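Local coordinates for regulatory Subunit of Protein Kinase A (cAMP-dependent) from Euglena gracilis (Euglena gracilis, PDB 6RSX) that binds cyclic AMP in two tandem cyclic nucleotide-binding domains and, as a regulatory subunit, probably holds the kinase's catalytic subunit inactive until the nucleotide arrives, at residues 212-217 against 251-256; 204-209 against 233-238. One frame throughout, in Å; residues are numbered along the deposited sequence.

Contact 1 (212-217 against 251-256); sequences KMKVNQ and VSEGVS. With CMP (adenosine-3',5'-cyclic-monophosphate), chain C.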
loop_
_atom_site.group_PDB
_atom_site.type_symbol
_atom_site.label_atom_id
_atom_site.label_comp_id
_atom_site.label_asym_id
_atom_site.label_seq_id
_atom_site.Cartn_x
_atom_site.Cartn_y
_atom_site.Cartn_z
ATOM N N LYS A 212 12.475 4.764 20.078
ATOM C CA LYS A 212 11.974 5.935 20.797
ATOM C C LYS A 212 12.262 7.156 19.940
ATOM O O LYS A 212 13.334 7.240 19.334
ATOM C CB LYS A 212 12.650 6.060 22.174
ATOM C CG LYS A 212 12.232 7.299 22.986
ATOM C CD LYS A 212 13.230 7.594 24.102
ATOM C CE LYS A 212 12.607 7.377 25.463
ATOM N NZ LYS A 212 12.120 5.976 25.585
ATOM N N MET A 213 11.292 8.065 19.851
ATOM C CA MET A 213 11.462 9.339 19.150
ATOM C C MET A 213 11.186 10.519 20.078
ATOM O O MET A 213 10.210 10.520 20.830
ATOM C CB MET A 213 10.515 9.485 17.957
ATOM C CG MET A 213 10.661 8.417 16.862
ATOM S SD MET A 213 12.106 8.707 15.862
ATOM C CE MET A 213 12.101 7.146 14.936
ATOM N N LYS A 214 12.009 11.550 19.977
ATOM C CA LYS A 214 11.652 12.839 20.571
ATOM C C LYS A 214 10.911 13.674 19.537
ATOM O O LYS A 214 11.306 13.705 18.367
ATOM C CB LYS A 214 12.904 13.582 21.030
ATOM C CG LYS A 214 13.585 12.999 22.248
ATOM C CD LYS A 214 14.710 13.951 22.662
ATOM C CE LYS A 214 15.394 13.530 23.954
ATOM N NZ LYS A 214 16.552 14.427 24.282
ATOM N N VAL A 215 9.854 14.370 19.978
ATOM C CA VAL A 215 9.121 15.342 19.168
ATOM C C VAL A 215 9.501 16.717 19.701
ATOM O O VAL A 215 9.132 17.050 20.830
ATOM C CB VAL A 215 7.606 15.145 19.259
ATOM C CG1 VAL A 215 6.874 16.072 18.292
ATOM C CG2 VAL A 215 7.231 13.650 18.922
ATOM N N ASN A 216 10.210 17.497 18.883
ATOM C CA ASN A 216 10.760 18.801 19.272
ATOM C C ASN A 216 10.129 19.914 18.444
ATOM O O ASN A 216 9.830 19.749 17.263
ATOM C CB ASN A 216 12.275 18.821 19.069
ATOM C CG ASN A 216 12.990 17.841 19.950
ATOM O OD1 ASN A 216 12.480 17.451 21.010
ATOM N ND2 ASN A 216 14.189 17.444 19.541
ATOM N N GLN A 217 9.972 21.087 19.052
ATOM C CA GLN A 217 9.313 22.180 18.368
ATOM C C GLN A 217 9.992 23.454 18.843
ATOM O O GLN A 217 10.372 23.538 20.012
ATOM C CB GLN A 217 7.830 22.186 18.706
ATOM C CG GLN A 217 6.936 23.084 17.907
ATOM C CD GLN A 217 5.494 22.879 18.320
ATOM O OE1 GLN A 217 5.135 23.134 19.469
ATOM N NE2 GLN A 217 4.672 22.374 17.405
ATOM N N VAL A 251 12.910 13.024 16.008
ATOM C CA VAL A 251 14.311 12.626 15.997
ATOM C C VAL A 251 14.487 11.346 16.816
ATOM O O VAL A 251 13.934 11.208 17.914
ATOM C CB VAL A 251 15.200 13.776 16.531
ATOM C CG1 VAL A 251 14.831 14.085 17.963
ATOM C CG2 VAL A 251 16.664 13.447 16.400
ATOM N N SER A 252 15.230 10.391 16.264
ATOM C CA SER A 252 15.416 9.125 16.952
ATOM C C SER A 252 16.258 9.332 18.208
ATOM O O SER A 252 17.187 10.145 18.233
ATOM C CB SER A 252 16.075 8.101 16.015
ATOM O OG SER A 252 16.053 6.801 16.593
ATOM N N GLU A 253 15.897 8.618 19.271
ATOM C CA GLU A 253 16.639 8.615 20.529
ATOM C C GLU A 253 17.154 7.192 20.677
ATOM O O GLU A 253 16.387 6.273 20.992
ATOM C CB GLU A 253 15.754 9.050 21.699
ATOM C CG GLU A 253 16.459 9.048 23.052
ATOM C CD GLU A 253 17.108 10.388 23.390
ATOM O OE1 GLU A 253 17.947 10.886 22.599
ATOM O OE2 GLU A 253 16.767 10.952 24.451
ATOM N N GLY A 254 18.440 7.005 20.423
ATOM C CA GLY A 254 18.945 5.665 20.240
ATOM C C GLY A 254 18.511 5.150 18.885
ATOM O O GLY A 254 17.990 5.891 18.056
ATOM N N VAL A 255 18.733 3.852 18.667
ATOM C CA VAL A 255 18.363 3.211 17.411
ATOM C C VAL A 255 16.873 2.896 17.428
ATOM O O VAL A 255 16.333 2.398 18.427
ATOM C CB VAL A 255 19.199 1.945 17.184
ATOM C CG1 VAL A 255 18.679 1.178 15.969
ATOM C CG2 VAL A 255 20.656 2.332 17.002
ATOM N N SER A 256 16.200 3.200 16.326
ATOM C CA SER A 256 14.776 2.949 16.196
ATOM C C SER A 256 14.521 2.243 14.878
ATOM O O SER A 256 15.187 2.519 13.874
ATOM C CB SER A 256 13.968 4.245 16.238
ATOM O OG SER A 256 14.071 4.817 17.522
HETATM P P CMP C . 3.603 16.289 11.259
HETATM O O1P CMP C . 3.405 15.744 9.728
HETATM O O2P CMP C . 3.218 17.694 11.507
HETATM O "O5'" CMP C . 5.162 16.208 11.587
HETATM C "C5'" CMP C . 5.587 16.189 12.955
HETATM C "C4'" CMP C . 4.702 15.228 13.702
HETATM O "O4'" CMP C . 4.926 15.146 15.120
HETATM C "C3'" CMP C . 3.218 15.469 13.634
HETATM O "O3'" CMP C . 2.691 15.348 12.315
HETATM C "C2'" CMP C . 2.700 14.443 14.629
HETATM O "O2'" CMP C . 2.642 13.157 13.980
HETATM C "C1'" CMP C . 3.858 14.394 15.654
HETATM N N9 CMP C . 3.496 14.874 16.991
HETATM C C8 CMP C . 3.634 14.164 18.116
HETATM N N7 CMP C . 3.210 14.921 19.124
HETATM C C5 CMP C . 2.843 16.106 18.605
HETATM C C6 CMP C . 2.346 17.227 19.222
HETATM N N6 CMP C . 2.058 17.491 20.602
HETATM N N1 CMP C . 2.025 18.290 18.509
HETATM C C2 CMP C . 2.207 18.265 17.162
HETATM N N3 CMP C . 2.695 17.141 16.536
HETATM C C4 CMP C . 3.016 16.087 17.288
#
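In the second cyclic nucleotide-binding domain, a beta-roll of the cupin clan, strand 213-219 runs antiparallel to strand 249-252, and beyond it the chain bends through 253-255. Backbone bonds set the register. Lys214 and Val251 form a hydrogen-bonded pair: Lys214 N reaches Val251 O at 2.8 Å, Val251 N returns a bond to Lys214 O, and each donor lies in the plane of the carbonyl it meets. Beyond the non-hydrogen-bonded pair Met213-Ser252, Glu253 N donates almost straight (168°) to Lys212 O, but from above the carbonyl plane.

Charge and aliphatic packing share one face. Lys214, extended beyond CG, crosses Glu253 obliquely, and NZ makes a long salt bridge of 3.5 Å to Glu253 OE2. Glu253 bends at chi2 (91°), which brings its carboxylate to the lysine, while its CB and CG lie alongside the Lys212 chain. Branched Val251 suits the strand, and its CG1 packs on Lys214 CB at 3.7 Å.

On the other face flexible Met213 bends at chi2, laying SD 3.5 Å from Ser252 CA and CE against Ser256 CB. Val215, turned from strand 249-252, offers both methyls to the adenine of cAMP.

Small serines tie off the bend: Ser256 OG donates to Ser252 OG, which donates to Gly254 O, and Lys212 N donates to Ser256 OG at 3.0 Å.

Contact 2 (204-209 against 233-238); sequences SFYIII and DFFGEM. With CMP (adenosine-3',5'-cyclic-monophosphate), chain C.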
loop_
_atom_site.group_PDB
_atom_site.type_symbol
_atom_site.label_atom_id
_atom_site.label_comp_id
_atom_site.label_asym_id
_atom_site.label_seq_id
_atom_site.Cartn_x
_atom_site.Cartn_y
_atom_site.Cartn_z
ATOM N N SER A 204 6.674 11.365 4.300
ATOM C CA SER A 204 6.219 10.030 4.660
ATOM C C SER A 204 5.570 10.026 6.038
ATOM O O SER A 204 5.734 10.952 6.854
ATOM C CB SER A 204 7.372 9.021 4.624
ATOM O OG SER A 204 7.881 8.913 3.308
ATOM N N PHE A 205 4.836 8.945 6.274
ATOM C CA PHE A 205 4.147 8.639 7.518
ATOM C C PHE A 205 4.846 7.441 8.148
ATOM O O PHE A 205 5.189 6.478 7.450
ATOM C CB PHE A 205 2.671 8.325 7.218
ATOM C CG PHE A 205 1.898 7.846 8.401
ATOM C CD1 PHE A 205 1.610 8.705 9.455
ATOM C CD2 PHE A 205 1.463 6.528 8.477
ATOM C CE1 PHE A 205 0.887 8.261 10.562
ATOM C CE2 PHE A 205 0.737 6.082 9.575
ATOM C CZ PHE A 205 0.434 6.940 10.612
ATOM N N TYR A 206 5.068 7.493 9.459
ATOM C CA TYR A 206 5.903 6.494 10.115
ATOM C C TYR A 206 5.167 5.835 11.262
ATOM O O TYR A 206 4.452 6.508 12.020
ATOM C CB TYR A 206 7.185 7.151 10.663
ATOM C CG TYR A 206 8.044 7.706 9.573
ATOM C CD1 TYR A 206 7.794 8.985 9.062
ATOM C CD2 TYR A 206 9.088 6.940 9.027
ATOM C CE1 TYR A 206 8.604 9.493 8.028
ATOM C CE2 TYR A 206 9.882 7.435 8.024
ATOM C CZ TYR A 206 9.631 8.712 7.534
ATOM O OH TYR A 206 10.410 9.211 6.527
ATOM N N ILE A 207 5.384 4.526 11.421
ATOM C CA ILE A 207 4.942 3.788 12.604
ATOM C C ILE A 207 6.172 3.168 13.249
ATOM O O ILE A 207 6.964 2.491 12.579
ATOM C CB ILE A 207 3.903 2.694 12.257
ATOM C CG1 ILE A 207 2.754 3.257 11.429
ATOM C CG2 ILE A 207 3.342 2.067 13.537
ATOM C CD1 ILE A 207 2.930 2.996 9.943
ATOM N N ILE A 208 6.323 3.368 14.557
ATOM C CA ILE A 208 7.482 2.843 15.265
ATOM C C ILE A 208 7.257 1.374 15.607
ATOM O O ILE A 208 6.237 1.023 16.217
ATOM C CB ILE A 208 7.738 3.658 16.539
ATOM C CG1 ILE A 208 7.897 5.130 16.145
ATOM C CG2 ILE A 208 8.946 3.080 17.272
ATOM C CD1 ILE A 208 7.777 6.089 17.328
ATOM N N ILE A 209 8.210 0.528 15.225
ATOM C CA ILE A 209 8.206 -0.869 15.655
ATOM C C ILE A 209 8.910 -0.982 17.005
ATOM O O ILE A 209 8.346 -1.496 17.970
ATOM C CB ILE A 209 8.870 -1.788 14.619
ATOM C CG1 ILE A 209 8.110 -1.695 13.290
ATOM C CG2 ILE A 209 8.872 -3.215 15.138
ATOM C CD1 ILE A 209 8.861 -2.327 12.132
ATOM N N ASP A 233 3.484 3.763 18.370
ATOM C CA ASP A 233 3.104 5.137 18.057
ATOM C C ASP A 233 3.478 5.473 16.615
ATOM O O ASP A 233 4.227 4.755 15.954
ATOM C CB ASP A 233 3.791 6.143 18.994
ATOM C CG ASP A 233 3.360 5.988 20.440
ATOM O OD1 ASP A 233 2.213 5.559 20.680
ATOM O OD2 ASP A 233 4.193 6.294 21.333
ATOM N N PHE A 234 2.969 6.607 16.135
ATOM C CA PHE A 234 3.137 6.970 14.735
ATOM C C PHE A 234 3.329 8.474 14.654
ATOM O O PHE A 234 3.060 9.196 15.620
ATOM C CB PHE A 234 1.933 6.521 13.891
ATOM C CG PHE A 234 0.619 6.892 14.482
ATOM C CD1 PHE A 234 0.116 8.177 14.314
ATOM C CD2 PHE A 234 -0.097 5.976 15.243
ATOM C CE1 PHE A 234 -1.101 8.539 14.877
ATOM C CE2 PHE A 234 -1.314 6.323 15.809
ATOM C CZ PHE A 234 -1.817 7.607 15.622
ATOM N N PHE A 235 3.751 8.956 13.487
ATOM C CA PHE A 235 3.927 10.414 13.357
ATOM C C PHE A 235 4.052 10.752 11.879
ATOM O O PHE A 235 4.313 9.883 11.044
ATOM C CB PHE A 235 5.173 10.890 14.120
ATOM C CG PHE A 235 6.455 10.239 13.681
ATOM C CD1 PHE A 235 6.887 9.028 14.269
ATOM C CD2 PHE A 235 7.252 10.811 12.694
ATOM C CE1 PHE A 235 8.083 8.392 13.867
ATOM C CE2 PHE A 235 8.460 10.207 12.306
ATOM C CZ PHE A 235 8.870 8.977 12.879
ATOM N N GLY A 236 3.867 12.021 11.563
ATOM C CA GLY A 236 4.030 12.482 10.201
ATOM C C GLY A 236 2.728 12.604 9.455
ATOM O O GLY A 236 2.734 12.975 8.274
ATOM N N GLU A 237 1.613 12.323 10.122
ATOM C CA GLU A 237 0.315 12.296 9.461
ATOM C C GLU A 237 -0.237 13.683 9.159
ATOM O O GLU A 237 -0.981 13.843 8.186
ATOM C CB GLU A 237 -0.685 11.515 10.316
ATOM C CG GLU A 237 -1.335 12.321 11.474
ATOM C CD GLU A 237 -0.423 12.514 12.687
ATOM O OE1 GLU A 237 0.697 11.970 12.685
ATOM O OE2 GLU A 237 -0.833 13.223 13.648
ATOM N N MET A 238 0.085 14.704 9.964
ATOM C CA MET A 238 -0.622 15.967 9.767
ATOM C C MET A 238 -0.176 16.665 8.484
ATOM O O MET A 238 -1.012 17.181 7.730
ATOM C CB MET A 238 -0.450 16.850 10.998
ATOM C CG MET A 238 -1.287 16.325 12.170
ATOM S SD MET A 238 -1.425 17.571 13.460
ATOM C CE MET A 238 0.338 17.774 13.720
HETATM P P CMP C . 3.603 16.289 11.259
HETATM O O1P CMP C . 3.405 15.744 9.728
HETATM O O2P CMP C . 3.218 17.694 11.507
HETATM O "O5'" CMP C . 5.162 16.208 11.587
HETATM C "C5'" CMP C . 5.587 16.189 12.955
HETATM C "C4'" CMP C . 4.702 15.228 13.702
HETATM O "O4'" CMP C . 4.926 15.146 15.120
HETATM C "C3'" CMP C . 3.218 15.469 13.634
HETATM O "O3'" CMP C . 2.691 15.348 12.315
HETATM C "C2'" CMP C . 2.700 14.443 14.629
HETATM O "O2'" CMP C . 2.642 13.157 13.980
HETATM C "C1'" CMP C . 3.858 14.394 15.654
HETATM N N9 CMP C . 3.496 14.874 16.991
HETATM C C8 CMP C . 3.634 14.164 18.116
HETATM N N7 CMP C . 3.210 14.921 19.124
HETATM C C5 CMP C . 2.843 16.106 18.605
HETATM C C6 CMP C . 2.346 17.227 19.222
HETATM N N6 CMP C . 2.058 17.491 20.602
HETATM N N1 CMP C . 2.025 18.290 18.509
HETATM C C2 CMP C . 2.207 18.265 17.162
HETATM N N3 CMP C . 2.695 17.141 16.536
HETATM C C4 CMP C . 3.016 16.087 17.288
HETATM O O HOH W 1 5.464 13.624 6.557
#
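In the strand pair that leads into the phosphate-binding cassette, the signature motif of cyclic nucleotide-binding domains, the Phe235 ring carries Tyr206 CB over one face, a CH-pi contact 3.6 Å from its centroid, and has Ile208 CG1 at its edge. The Tyr206 and Phe235 planes are nearly parallel, 10° apart, but slid so far that the rings barely overlap. On the opposite side of the sheet the Phe205 ring has Glu237 N at its edge, and Phe205 CZ meets Phe234 CB at 3.6 Å; the Phe205 and Phe234 rings themselves meet obliquely, and Leu277 of helix 274-280 touches both.

These rings flank an antiparallel pairing that runs on into the cassette's short helix 237-242. Tyr206 and Phe235 exchange both backbone bonds, and Ile208 N donates to Asp233 O at 2.9 Å, nearly along the C=O axis. Phe235 stands in the crowded position between N and the carbonyl carbon (chi1 58°), which carries its ring across to Tyr206.

Glycine is required at Gly236: with phi of Gly236 at 98°, a CB would jam against the preceding carbonyl and clash with Ser204 O. A water donates to Ser204 O and, at longer range, to Gly236 O, linking the strand to the turn that follows 234-235.

Two bonds grip the ribose 2'-hydroxyl. Tyr284 OH hydrogen-bonds Glu237 OE2, a second-shell bond that probably steadies the carboxylate. Gly236 N donates to O2' of cAMP at 2.9 Å, and O2' in turn donates a hydrogen bond to Glu237 OE1 at 2.6 Å.

Contacts 1 and 2 lie about 12 Å apart, centre to centre, within the second cyclic nucleotide-binding domain. Each joins two strands of a different four-stranded antiparallel sheet, both of strand order 1-4-2-3, and the two sheets form the beta-roll. Along the chain the segments alternate: 204-209, 212-217, 233-238, then 251-256. Strand 204-208 is followed, after a corner at 209, by strand 213-219 of the other sheet, and helix 237-242 precedes strand 249-252. The contacts touch through the core, where Met213 CG packs on Ile208 CD1 at 3.7 Å and near Phe235 CE1. Both sheets thus contribute to the pocket of the same cAMP.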